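Long-range contacts in crystal protein (Bacillus thuringiensis serovar dakota, PDB 2ZTB), which recognizes cancer cells as an activated parasporin-2 toxin and, like other aerolysin-type toxins, probably kills them by forming pores in their membrane: residues Pro20-Arg24 and Thr44-Ala48; Thr33-Ala39 and Phe195-Lys201; Thr175-Ala179 and Val233-Asp237. The contacts are given in a common frame with arbitrary orientation. Numbering follows the deposited sequence.

Contact 1 of 3, residues Pro20-Arg24 and Thr44-Ala48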
ATOM      1  N   PRO A  20     -27.081  -4.252   7.320  1.00 55.15           N
ATOM      2  CA  PRO A  20     -27.970  -3.924   8.433  1.00 54.80           C
ATOM      3  C   PRO A  20     -29.143  -4.899   8.555  1.00 55.20           C
ATOM      4  O   PRO A  20     -29.610  -5.192   9.673  1.00 55.71           O
ATOM      5  CB  PRO A  20     -28.464  -2.515   8.078  1.00 54.49           C
ATOM      6  CG  PRO A  20     -27.339  -1.947   7.228  1.00 54.40           C
ATOM      7  CD  PRO A  20     -26.908  -3.108   6.393  1.00 54.59           C
ATOM      8  N   GLU A  21     -29.621  -5.394   7.419  1.00 55.36           N
ATOM      9  CA  GLU A  21     -30.769  -6.306   7.409  1.00 55.29           C
ATOM     10  C   GLU A  21     -30.401  -7.641   8.020  1.00 54.74           C
ATOM     11  O   GLU A  21     -31.210  -8.255   8.682  1.00 56.08           O
ATOM     12  CB  GLU A  21     -31.298  -6.518   5.985  1.00 55.24           C
ATOM     13  CG  GLU A  21     -32.003  -5.305   5.353  1.00 57.63           C
ATOM     14  CD  GLU A  21     -31.049  -4.185   4.871  1.00 61.57           C
ATOM     15  OE1 GLU A  21     -29.846  -4.441   4.610  1.00 61.12           O
ATOM     16  OE2 GLU A  21     -31.527  -3.031   4.738  1.00 63.28           O
ATOM     17  N   SER A  22     -29.178  -8.099   7.792  1.00 54.41           N
ATOM     18  CA  SER A  22     -28.774  -9.386   8.280  1.00 54.03           C
ATOM     19  C   SER A  22     -28.496  -9.319   9.777  1.00 54.48           C
ATOM     20  O   SER A  22     -28.718 -10.305  10.473  1.00 55.51           O
ATOM     21  CB  SER A  22     -27.591  -9.941   7.487  1.00 53.39           C
ATOM     22  OG  SER A  22     -26.364  -9.329   7.835  1.00 54.18           O
ATOM     23  N   VAL A  23     -28.029  -8.156  10.260  1.00 54.59           N
ATOM     24  CA  VAL A  23     -27.818  -7.869  11.689  1.00 53.25           C
ATOM     25  C   VAL A  23     -29.163  -7.815  12.410  1.00 53.77           C
ATOM     26  O   VAL A  23     -29.354  -8.432  13.462  1.00 53.86           O
ATOM     27  CB  VAL A  23     -26.999  -6.528  11.891  1.00 53.81           C
ATOM     28  CG1 VAL A  23     -27.089  -5.978  13.345  1.00 50.78           C
ATOM     29  CG2 VAL A  23     -25.536  -6.705  11.475  1.00 52.46           C
ATOM     30  N   ARG A  24     -30.109  -7.084  11.836  1.00 53.70           N
ATOM     31  CA  ARG A  24     -31.445  -7.006  12.394  1.00 53.78           C
ATOM     32  C   ARG A  24     -32.080  -8.407  12.529  1.00 53.84           C
ATOM     33  O   ARG A  24     -32.714  -8.720  13.550  1.00 53.89           O
ATOM     34  CB  ARG A  24     -32.310  -6.081  11.532  1.00 54.00           C
ATOM     35  CG  ARG A  24     -33.631  -5.720  12.151  1.00 54.11           C
ATOM     36  CD  ARG A  24     -34.561  -5.117  11.132  1.00 54.69           C
ATOM     37  NE  ARG A  24     -35.681  -4.454  11.787  1.00 56.41           N
ATOM     38  CZ  ARG A  24     -36.527  -3.619  11.186  1.00 57.95           C
ATOM     39  NH1 ARG A  24     -36.399  -3.335   9.888  1.00 58.07           N
ATOM     40  NH2 ARG A  24     -37.508  -3.063  11.886  1.00 57.65           N
ATOM     41  N   THR A  44     -27.523   4.726  13.749  1.00 61.51           N
ATOM     42  CA  THR A  44     -28.663   3.864  13.948  1.00 61.72           C
ATOM     43  C   THR A  44     -29.144   3.409  12.580  1.00 61.71           C
ATOM     44  O   THR A  44     -28.788   4.010  11.571  1.00 61.82           O
ATOM     45  CB  THR A  44     -29.832   4.591  14.661  1.00 62.14           C
ATOM     46  OG1 THR A  44     -30.415   5.564  13.785  1.00 62.10           O
ATOM     47  CG2 THR A  44     -29.383   5.255  15.955  1.00 62.04           C
ATOM     48  N   TYR A  45     -29.937   2.340  12.551  1.00 61.54           N
ATOM     49  CA  TYR A  45     -30.602   1.895  11.332  1.00 61.58           C
ATOM     50  C   TYR A  45     -32.045   1.497  11.658  1.00 61.96           C
ATOM     51  O   TYR A  45     -32.347   1.090  12.786  1.00 61.59           O
ATOM     52  CB  TYR A  45     -29.830   0.739  10.684  1.00 61.84           C
ATOM     53  CG  TYR A  45     -29.588   0.902   9.188  1.00 61.74           C
ATOM     54  CD1 TYR A  45     -28.420   1.498   8.706  1.00 62.86           C
ATOM     55  CD2 TYR A  45     -30.533   0.476   8.263  1.00 61.94           C
ATOM     56  CE1 TYR A  45     -28.199   1.651   7.333  1.00 62.90           C
ATOM     57  CE2 TYR A  45     -30.332   0.626   6.900  1.00 61.14           C
ATOM     58  CZ  TYR A  45     -29.175   1.204   6.444  1.00 62.88           C
ATOM     59  OH  TYR A  45     -29.001   1.323   5.091  1.00 63.75           O
ATOM     60  N   PHE A  46     -32.926   1.636  10.671  1.00 62.20           N
ATOM     61  CA  PHE A  46     -34.355   1.336  10.796  1.00 62.56           C
ATOM     62  C   PHE A  46     -35.038   2.233  11.842  1.00 63.32           C
ATOM     63  O   PHE A  46     -34.597   3.360  12.056  1.00 63.30           O
ATOM     64  CB  PHE A  46     -34.609  -0.172  11.044  1.00 62.38           C
ATOM     65  CG  PHE A  46     -33.795  -1.083  10.156  1.00 62.08           C
ATOM     66  CD1 PHE A  46     -32.721  -1.805  10.676  1.00 60.04           C
ATOM     67  CD2 PHE A  46     -34.087  -1.206   8.798  1.00 62.20           C
ATOM     68  CE1 PHE A  46     -31.956  -2.632   9.868  1.00 59.18           C
ATOM     69  CE2 PHE A  46     -33.317  -2.041   7.979  1.00 62.17           C
ATOM     70  CZ  PHE A  46     -32.255  -2.757   8.521  1.00 60.65           C
ATOM     71  N   ASN A  47     -36.103   1.738  12.480  1.00 63.99           N
ATOM     72  CA  ASN A  47     -36.889   2.529  13.436  1.00 64.89           C
ATOM     73  C   ASN A  47     -36.232   2.581  14.820  1.00 65.46           C
ATOM     74  O   ASN A  47     -36.658   1.887  15.758  1.00 65.88           O
ATOM     75  CB  ASN A  47     -38.330   1.976  13.510  1.00 64.80           C
ATOM     76  CG  ASN A  47     -39.241   2.782  14.440  1.00 65.03           C
ATOM     77  OD1 ASN A  47     -39.011   3.971  14.706  1.00 65.40           O
ATOM     78  ND2 ASN A  47     -40.290   2.130  14.933  1.00 64.23           N
ATOM     79  N   ALA A  48     -35.211   3.420  14.947  1.00 66.12           N
ATOM     80  CA  ALA A  48     -34.344   3.408  16.124  1.00 67.29           C
ATOM     81  C   ALA A  48     -34.515   4.563  17.117  1.00 68.27           C
ATOM     82  O   ALA A  48     -34.993   5.650  16.767  1.00 68.86           O
ATOM     83  CB  ALA A  48     -32.895   3.299  15.697  1.00 66.62           C
TER

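Contact 2 of 3, residues Thr33-Ala39 and Phe195-Lys201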
ATOM      1  N   THR A  33     -38.145 -11.530  18.666  1.00 57.16           N
ATOM      2  CA  THR A  33     -38.977 -10.442  18.166  1.00 57.08           C
ATOM      3  C   THR A  33     -38.068  -9.594  17.297  1.00 56.76           C
ATOM      4  O   THR A  33     -36.911  -9.361  17.645  1.00 56.86           O
ATOM      5  CB  THR A  33     -39.579  -9.584  19.334  1.00 57.26           C
ATOM      6  OG1 THR A  33     -40.433 -10.407  20.140  1.00 59.20           O
ATOM      7  CG2 THR A  33     -40.388  -8.385  18.826  1.00 55.81           C
ATOM      8  N   ASN A  34     -38.578  -9.170  16.151  1.00 56.61           N
ATOM      9  CA  ASN A  34     -37.822  -8.324  15.245  1.00 56.74           C
ATOM     10  C   ASN A  34     -37.639  -6.954  15.925  1.00 56.74           C
ATOM     11  O   ASN A  34     -38.617  -6.369  16.370  1.00 57.23           O
ATOM     12  CB  ASN A  34     -38.582  -8.224  13.915  1.00 56.37           C
ATOM     13  CG  ASN A  34     -37.739  -7.638  12.776  1.00 56.83           C
ATOM     14  OD1 ASN A  34     -36.503  -7.770  12.740  1.00 56.15           O
ATOM     15  ND2 ASN A  34     -38.418  -7.002  11.826  1.00 54.97           N
ATOM     16  N   PRO A  35     -36.387  -6.472  16.079  1.00 56.66           N
ATOM     17  CA  PRO A  35     -36.276  -5.158  16.697  1.00 56.85           C
ATOM     18  C   PRO A  35     -36.799  -4.052  15.769  1.00 57.80           C
ATOM     19  O   PRO A  35     -36.794  -4.206  14.525  1.00 57.91           O
ATOM     20  CB  PRO A  35     -34.762  -4.994  16.902  1.00 56.81           C
ATOM     21  CG  PRO A  35     -34.136  -5.877  15.897  1.00 55.63           C
ATOM     22  CD  PRO A  35     -35.064  -7.039  15.749  1.00 56.34           C
ATOM     23  N   ASP A  36     -37.223  -2.945  16.377  1.00 57.65           N
ATOM     24  CA  ASP A  36     -37.637  -1.771  15.639  1.00 57.54           C
ATOM     25  C   ASP A  36     -36.440  -1.163  14.922  1.00 57.31           C
ATOM     26  O   ASP A  36     -36.545  -0.724  13.779  1.00 57.82           O
ATOM     27  CB  ASP A  36     -38.226  -0.742  16.596  1.00 57.91           C
ATOM     28  CG  ASP A  36     -39.674  -0.994  16.924  1.00 59.04           C
ATOM     29  OD1 ASP A  36     -40.330  -1.843  16.285  1.00 60.64           O
ATOM     30  OD2 ASP A  36     -40.165  -0.319  17.846  1.00 61.92           O
ATOM     31  N   GLY A  37     -35.300  -1.132  15.602  1.00 56.72           N
ATOM     32  CA  GLY A  37     -34.100  -0.548  15.036  1.00 55.68           C
ATOM     33  C   GLY A  37     -32.841  -1.123  15.641  1.00 55.07           C
ATOM     34  O   GLY A  37     -32.901  -1.849  16.635  1.00 54.88           O
ATOM     35  N   ILE A  38     -31.703  -0.772  15.042  1.00 54.50           N
ATOM     36  CA  ILE A  38     -30.388  -1.264  15.466  1.00 53.61           C
ATOM     37  C   ILE A  38     -29.433  -0.074  15.554  1.00 54.07           C
ATOM     38  O   ILE A  38     -29.769   1.009  15.106  1.00 54.31           O
ATOM     39  CB  ILE A  38     -29.827  -2.386  14.525  1.00 53.87           C
ATOM     40  CG1 ILE A  38     -29.554  -1.853  13.103  1.00 52.14           C
ATOM     41  CG2 ILE A  38     -30.766  -3.657  14.560  1.00 52.98           C
ATOM     42  CD1 ILE A  38     -28.777  -2.804  12.172  1.00 52.05           C
ATOM     43  N   ALA A  39     -28.260  -0.279  16.142  1.00 53.99           N
ATOM     44  CA  ALA A  39     -27.339   0.796  16.430  1.00 54.12           C
ATOM     45  C   ALA A  39     -25.900   0.305  16.451  1.00 54.22           C
ATOM     46  O   ALA A  39     -25.626  -0.828  16.827  1.00 53.72           O
ATOM     47  CB  ALA A  39     -27.693   1.456  17.757  1.00 54.20           C
ATOM     48  N   PHE A 195     -23.082  -4.368  18.913  1.00 54.84           N
ATOM     49  CA  PHE A 195     -24.221  -3.723  18.268  1.00 53.27           C
ATOM     50  C   PHE A 195     -25.376  -3.605  19.270  1.00 53.03           C
ATOM     51  O   PHE A 195     -25.469  -4.387  20.232  1.00 52.40           O
ATOM     52  CB  PHE A 195     -24.699  -4.544  17.087  1.00 53.02           C
ATOM     53  CG  PHE A 195     -23.850  -4.415  15.847  1.00 51.87           C
ATOM     54  CD1 PHE A 195     -22.626  -5.057  15.754  1.00 51.25           C
ATOM     55  CD2 PHE A 195     -24.316  -3.704  14.753  1.00 50.40           C
ATOM     56  CE1 PHE A 195     -21.853  -4.951  14.606  1.00 53.17           C
ATOM     57  CE2 PHE A 195     -23.558  -3.604  13.598  1.00 51.11           C
ATOM     58  CZ  PHE A 195     -22.325  -4.234  13.519  1.00 51.91           C
ATOM     59  N   GLY A 196     -26.262  -2.639  19.024  1.00 52.38           N
ATOM     60  CA  GLY A 196     -27.430  -2.394  19.878  1.00 51.65           C
ATOM     61  C   GLY A 196     -28.702  -2.639  19.088  1.00 51.52           C
ATOM     62  O   GLY A 196     -28.692  -2.586  17.867  1.00 51.74           O
ATOM     63  N   ALA A 197     -29.790  -2.942  19.780  1.00 51.30           N
ATOM     64  CA  ALA A 197     -31.100  -3.062  19.149  1.00 51.42           C
ATOM     65  C   ALA A 197     -32.173  -2.593  20.104  1.00 51.77           C
ATOM     66  O   ALA A 197     -32.091  -2.840  21.315  1.00 51.91           O
ATOM     67  CB  ALA A 197     -31.375  -4.506  18.701  1.00 50.82           C
ATOM     68  N   ASN A 198     -33.176  -1.905  19.567  1.00 52.65           N
ATOM     69  CA  ASN A 198     -34.354  -1.537  20.367  1.00 53.55           C
ATOM     70  C   ASN A 198     -35.599  -2.253  19.888  1.00 53.76           C
ATOM     71  O   ASN A 198     -35.884  -2.295  18.688  1.00 54.42           O
ATOM     72  CB  ASN A 198     -34.573  -0.018  20.425  1.00 53.89           C
ATOM     73  CG  ASN A 198     -34.801   0.607  19.054  1.00 55.10           C
ATOM     74  OD1 ASN A 198     -33.856   0.844  18.299  1.00 55.55           O
ATOM     75  ND2 ASN A 198     -36.063   0.886  18.732  1.00 55.70           N
ATOM     76  N   PHE A 199     -36.345  -2.810  20.837  1.00 53.86           N
ATOM     77  CA  PHE A 199     -37.463  -3.672  20.532  1.00 53.72           C
ATOM     78  C   PHE A 199     -38.803  -2.974  20.794  1.00 54.93           C
ATOM     79  O   PHE A 199     -38.857  -2.018  21.592  1.00 54.89           O
ATOM     80  CB  PHE A 199     -37.311  -4.987  21.314  1.00 53.15           C
ATOM     81  CG  PHE A 199     -36.117  -5.794  20.879  1.00 52.06           C
ATOM     82  CD1 PHE A 199     -34.827  -5.481  21.358  1.00 51.27           C
ATOM     83  CD2 PHE A 199     -36.263  -6.832  19.967  1.00 50.30           C
ATOM     84  CE1 PHE A 199     -33.697  -6.197  20.928  1.00 49.98           C
ATOM     85  CE2 PHE A 199     -35.142  -7.564  19.535  1.00 52.32           C
ATOM     86  CZ  PHE A 199     -33.854  -7.233  20.013  1.00 50.52           C
ATOM     87  N   PRO A 200     -39.878  -3.421  20.090  1.00 55.54           N
ATOM     88  CA  PRO A 200     -41.242  -2.911  20.292  1.00 56.27           C
ATOM     89  C   PRO A 200     -41.844  -3.292  21.652  1.00 57.30           C
ATOM     90  O   PRO A 200     -42.685  -2.558  22.170  1.00 58.51           O
ATOM     91  CB  PRO A 200     -42.039  -3.575  19.152  1.00 55.79           C
ATOM     92  CG  PRO A 200     -41.277  -4.808  18.830  1.00 55.08           C
ATOM     93  CD  PRO A 200     -39.833  -4.437  19.016  1.00 54.76           C
ATOM     94  N   LYS A 201     -41.428  -4.430  22.209  1.00 57.80           N
ATOM     95  CA  LYS A 201     -41.819  -4.841  23.557  1.00 57.98           C
ATOM     96  C   LYS A 201     -40.601  -5.278  24.392  1.00 57.98           C
ATOM     97  O   LYS A 201     -39.481  -5.326  23.889  1.00 58.39           O
ATOM     98  CB  LYS A 201     -42.863  -5.955  23.484  1.00 57.97           C
ATOM     99  CG  LYS A 201     -42.402  -7.178  22.736  1.00 59.47           C
ATOM    100  CD  LYS A 201     -43.549  -8.097  22.529  1.00 62.01           C
ATOM    101  CE  LYS A 201     -43.090  -9.437  22.073  1.00 65.68           C
ATOM    102  NZ  LYS A 201     -44.268 -10.330  21.789  1.00 67.67           N
TER
HETATM  103  O   HOH W   1     -43.043 -11.085  19.147  1.00 52.93           O

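Contact 3 of 3, residues Thr175-Ala179 and Val233-Asp237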
ATOM      1  N   THR A 175      26.374   3.127 -18.680  1.00 48.97           N
ATOM      2  CA  THR A 175      25.356   2.098 -18.557  1.00 48.50           C
ATOM      3  C   THR A 175      25.105   1.736 -17.104  1.00 48.43           C
ATOM      4  O   THR A 175      25.955   1.957 -16.256  1.00 47.82           O
ATOM      5  CB  THR A 175      25.721   0.823 -19.333  1.00 48.81           C
ATOM      6  OG1 THR A 175      26.746   0.107 -18.624  1.00 49.58           O
ATOM      7  CG2 THR A 175      26.198   1.160 -20.771  1.00 47.86           C
ATOM      8  N   ALA A 176      23.924   1.177 -16.833  1.00 48.49           N
ATOM      9  CA  ALA A 176      23.560   0.729 -15.508  1.00 48.68           C
ATOM     10  C   ALA A 176      22.661  -0.509 -15.557  1.00 49.18           C
ATOM     11  O   ALA A 176      22.162  -0.895 -16.615  1.00 49.30           O
ATOM     12  CB  ALA A 176      22.882   1.863 -14.735  1.00 48.31           C
ATOM     13  N   LYS A 177      22.506  -1.157 -14.407  1.00 49.55           N
ATOM     14  CA  LYS A 177      21.457  -2.142 -14.222  1.00 49.69           C
ATOM     15  C   LYS A 177      20.298  -1.456 -13.492  1.00 50.57           C
ATOM     16  O   LYS A 177      20.499  -0.488 -12.749  1.00 50.11           O
ATOM     17  CB  LYS A 177      21.950  -3.354 -13.431  1.00 49.12           C
ATOM     18  CG  LYS A 177      23.063  -4.155 -14.100  1.00 48.40           C
ATOM     19  CD  LYS A 177      23.415  -5.373 -13.263  1.00 48.39           C
ATOM     20  CE  LYS A 177      24.510  -6.210 -13.899  1.00 48.91           C
ATOM     21  NZ  LYS A 177      25.894  -5.641 -13.746  1.00 51.01           N
ATOM     22  N   ILE A 178      19.087  -1.952 -13.723  1.00 51.54           N
ATOM     23  CA  ILE A 178      17.930  -1.503 -12.983  1.00 52.71           C
ATOM     24  C   ILE A 178      17.437  -2.658 -12.119  1.00 53.16           C
ATOM     25  O   ILE A 178      17.288  -3.785 -12.600  1.00 53.24           O
ATOM     26  CB  ILE A 178      16.816  -0.987 -13.917  1.00 52.88           C
ATOM     27  CG1 ILE A 178      17.310   0.213 -14.738  1.00 53.10           C
ATOM     28  CG2 ILE A 178      15.567  -0.612 -13.118  1.00 52.93           C
ATOM     29  CD1 ILE A 178      16.291   0.669 -15.812  1.00 53.55           C
ATOM     30  N   ALA A 179      17.220  -2.366 -10.838  1.00 53.61           N
ATOM     31  CA  ALA A 179      16.628  -3.320  -9.905  1.00 54.18           C
ATOM     32  C   ALA A 179      15.192  -2.917  -9.604  1.00 54.83           C
ATOM     33  O   ALA A 179      14.941  -1.789  -9.156  1.00 55.15           O
ATOM     34  CB  ALA A 179      17.433  -3.390  -8.613  1.00 53.33           C
ATOM     35  N   VAL A 233      12.323   1.012  -7.481  1.00 59.34           N
ATOM     36  CA  VAL A 233      13.061   0.891  -8.755  1.00 58.25           C
ATOM     37  C   VAL A 233      14.264   1.839  -8.701  1.00 57.78           C
ATOM     38  O   VAL A 233      14.120   3.047  -8.477  1.00 57.42           O
ATOM     39  CB  VAL A 233      12.159   1.097 -10.018  1.00 58.63           C
ATOM     40  CG1 VAL A 233      12.932   0.822 -11.317  1.00 58.13           C
ATOM     41  CG2 VAL A 233      10.934   0.161  -9.977  1.00 58.10           C
ATOM     42  N   SER A 234      15.461   1.267  -8.819  1.00 57.20           N
ATOM     43  CA  SER A 234      16.696   2.056  -8.765  1.00 56.53           C
ATOM     44  C   SER A 234      17.757   1.507  -9.714  1.00 55.61           C
ATOM     45  O   SER A 234      17.675   0.360 -10.181  1.00 55.69           O
ATOM     46  CB  SER A 234      17.229   2.160  -7.332  1.00 56.85           C
ATOM     47  OG  SER A 234      17.600   0.888  -6.821  1.00 58.10           O
ATOM     48  N   SER A 235      18.727   2.353 -10.032  1.00 54.15           N
ATOM     49  CA  SER A 235      19.800   1.971 -10.926  1.00 52.77           C
ATOM     50  C   SER A 235      21.034   1.708 -10.077  1.00 51.33           C
ATOM     51  O   SER A 235      21.194   2.306  -9.017  1.00 50.94           O
ATOM     52  CB  SER A 235      20.061   3.053 -11.974  1.00 52.41           C
ATOM     53  OG  SER A 235      20.487   4.236 -11.340  1.00 54.16           O
ATOM     54  N   PHE A 236      21.863   0.775 -10.541  1.00 50.02           N
ATOM     55  CA  PHE A 236      23.101   0.371  -9.879  1.00 48.54           C
ATOM     56  C   PHE A 236      24.067  -0.224 -10.912  1.00 48.28           C
ATOM     57  O   PHE A 236      23.705  -0.402 -12.074  1.00 48.55           O
ATOM     58  CB  PHE A 236      22.811  -0.613  -8.723  1.00 48.11           C
ATOM     59  CG  PHE A 236      22.278  -1.959  -9.163  1.00 47.05           C
ATOM     60  CD1 PHE A 236      23.032  -3.109  -8.971  1.00 45.77           C
ATOM     61  CD2 PHE A 236      21.016  -2.081  -9.753  1.00 47.41           C
ATOM     62  CE1 PHE A 236      22.556  -4.360  -9.368  1.00 45.18           C
ATOM     63  CE2 PHE A 236      20.529  -3.339 -10.148  1.00 46.37           C
ATOM     64  CZ  PHE A 236      21.314  -4.474  -9.950  1.00 46.19           C
ATOM     65  N   ASP A 237      25.290  -0.505 -10.481  1.00 48.14           N
ATOM     66  CA  ASP A 237      26.335  -1.120 -11.306  1.00 47.95           C
ATOM     67  C   ASP A 237      26.636  -0.314 -12.558  1.00 47.97           C
ATOM     68  O   ASP A 237      26.598  -0.846 -13.675  1.00 48.03           O
ATOM     69  CB  ASP A 237      26.004  -2.588 -11.637  1.00 48.04           C
ATOM     70  CG  ASP A 237      26.220  -3.539 -10.451  1.00 47.90           C
ATOM     71  OD1 ASP A 237      26.694  -3.115  -9.376  1.00 46.74           O
ATOM     72  OD2 ASP A 237      25.905  -4.737 -10.600  1.00 49.41           O
TER

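Contact 1 of 3, residues Pro20-Arg24 and Thr44-Ala48
The N-terminal turn of helix 20-31 meets the end of strand 43-46 through two aromatic rings. The axes of helix segment 20-24 and strand segment 44-46 come within 9.6 Å and cross at 83°. The helix packs on the hairpin of strands 37-40 and 43-46, at one end of the elongated chain. Pro20 lies over one face of Tyr45. Its CG sits 3.7 Å from the Tyr45 centroid, close to the ring normal, a CH-pi contact. Pro20 CB also touches Tyr45 CD2 at 3.6 Å and Phe46 CZ at 3.8 Å.

Phe46 buries more area here than any other residue. Its phi is positive, at 62°, and an m rotamer brings its ring to the helix. One face receives Arg24. That side chain is extended, with chi1 to chi3 all t, so it spans from the helix to the ring. Its CD makes a CH-pi contact 4.0 Å from the Phe46 centroid. The guanidinium lies flat beyond it, with planes 25° apart, and forms a cation-pi interaction with CZ 4.3 Å from the Phe46 centroid. Pro20 O lies at the ring edge, 3.5 Å from Phe46 CE1, and so does Glu21 OE2, 3.8 Å from Phe46 CE2. The m, p conformation of Glu21 brings its carboxylate there. Arg24 NH2 also hydrogen-bonds to Pro35 O, tying it to the segment leading into strand 37-40. Ile38 touches both Tyr45 and Phe46.

The cation takes the electron-rich face of Phe46, and oxygens sit at its more positive edge. Apolar and cation-pi packing therefore hold the helix to the strand.

Contact 2 of 3, residues Thr33-Ala39 and Phe195-Lys201
Backbone bonds add the hairpin strand 37-40, antiparallel, to the C-terminal end of long strand 168-199, whose other edge bonds to strand 210-214. Ala39 and Gly196 form a hydrogen-bonded pair, with Ala39 N to Gly196 O and Gly196 N to Ala39 O both 2.9 Å. Ile38 faces Ala197 in a non-hydrogen-bonded pair. Asn198 N then bonds to Gly37 O at 2.9 Å. Asp36 and Gly37 both face Asn198 in a classic beta bulge, through weak bonds of Asp36 N (2.7 Å) and Gly37 N (3.3 Å) to Asn198 O.

Among apolar contacts, Pro35 CB lies over the Phe199 ring, 3.9 Å from the centroid, a CH-pi contact, and 3.9 Å from Ala197 CB. Phe27 of helix 20-31 packs against Pro35 and Ala197.

At the outer end a water bridges Thr33 OG1 (2.9 Å) and Lys201 NZ (3.0 Å). Asn198 ND2 bonds to Asn47 O, and OD1 accepts a weak bond from Val49 N. Backbone pairing thus sets the register; apolar contacts carry the join past the bulge.

Contact 3 of 3, residues Thr175-Ala179 and Val233-Asp237
Lys177 and Phe236 face each other as an antiparallel hydrogen-bonded pair and bury 87 and 77 Å² in this contact. Their backbones are joined twice, by Lys177 N to Phe236 O at 2.7 Å and by Phe236 N to Lys177 O at 2.9 Å. The side chains lie on the same face of the sheet. Lys177 CB sits over the Phe236 ring, 3.9 Å from its centroid, in a CH-pi contact. The lysine chain then reaches Asp237, where Lys177 NZ forms a salt bridge with Asp237 OD2 at 3.3 Å. The Asp237 side chain is about 4 Å from a bound lutetium ion, probably a heavy-atom additive of the crystal.

These strands belong to the long antiparallel sheet of an elongated beta-rich body, a form shared with aerolysin-type toxins. Strand 168-199 lies between strands 61-90 and 223-247, so Ile178 also bonds through its backbone to Asn78.

Ala179, with 71 Å² buried, shares the face of Lys177 and Phe236. Its CB meets Phe236 CE2 at 3.5 Å. It pairs with Ser234 through Ala179 N to Ser234 O at 2.8 Å and Ser234 N to Ala179 O at 3.1 Å. Ile134, from the turn between strands 126-132 and 136-142, touches Ala179, Ser234 and Phe236. Ile178 and Ser235 point to the other face, where Phe106 touches both, and Ile178 CG2 meets Val233 CG1 at 3.5 Å.

Overall arrangement
From the N terminus, contact 1 closes a short loop from helix 20-31 to strand 43-46. Segment 33-39 lies within that loop, but its partner 195-201 comes much later, so contacts 1 and 2 cross. Contact 2 closes a long loop of about 155 residues. The two touch through the backbone bond of Tyr45 to Ile38. Together they tie the helix and the 37-46 hairpin to the far end of strand 168-199. Contact 3 joins the earlier part of that strand to strand 223-247, closing a loop of about 53 residues. It crosses contact 2 and follows contact 1 in series. Its centre is about 63 Å from that of contact 2, on the opposite side of the chain's centre. Strand 168-199 thus links the end region to the elongated body.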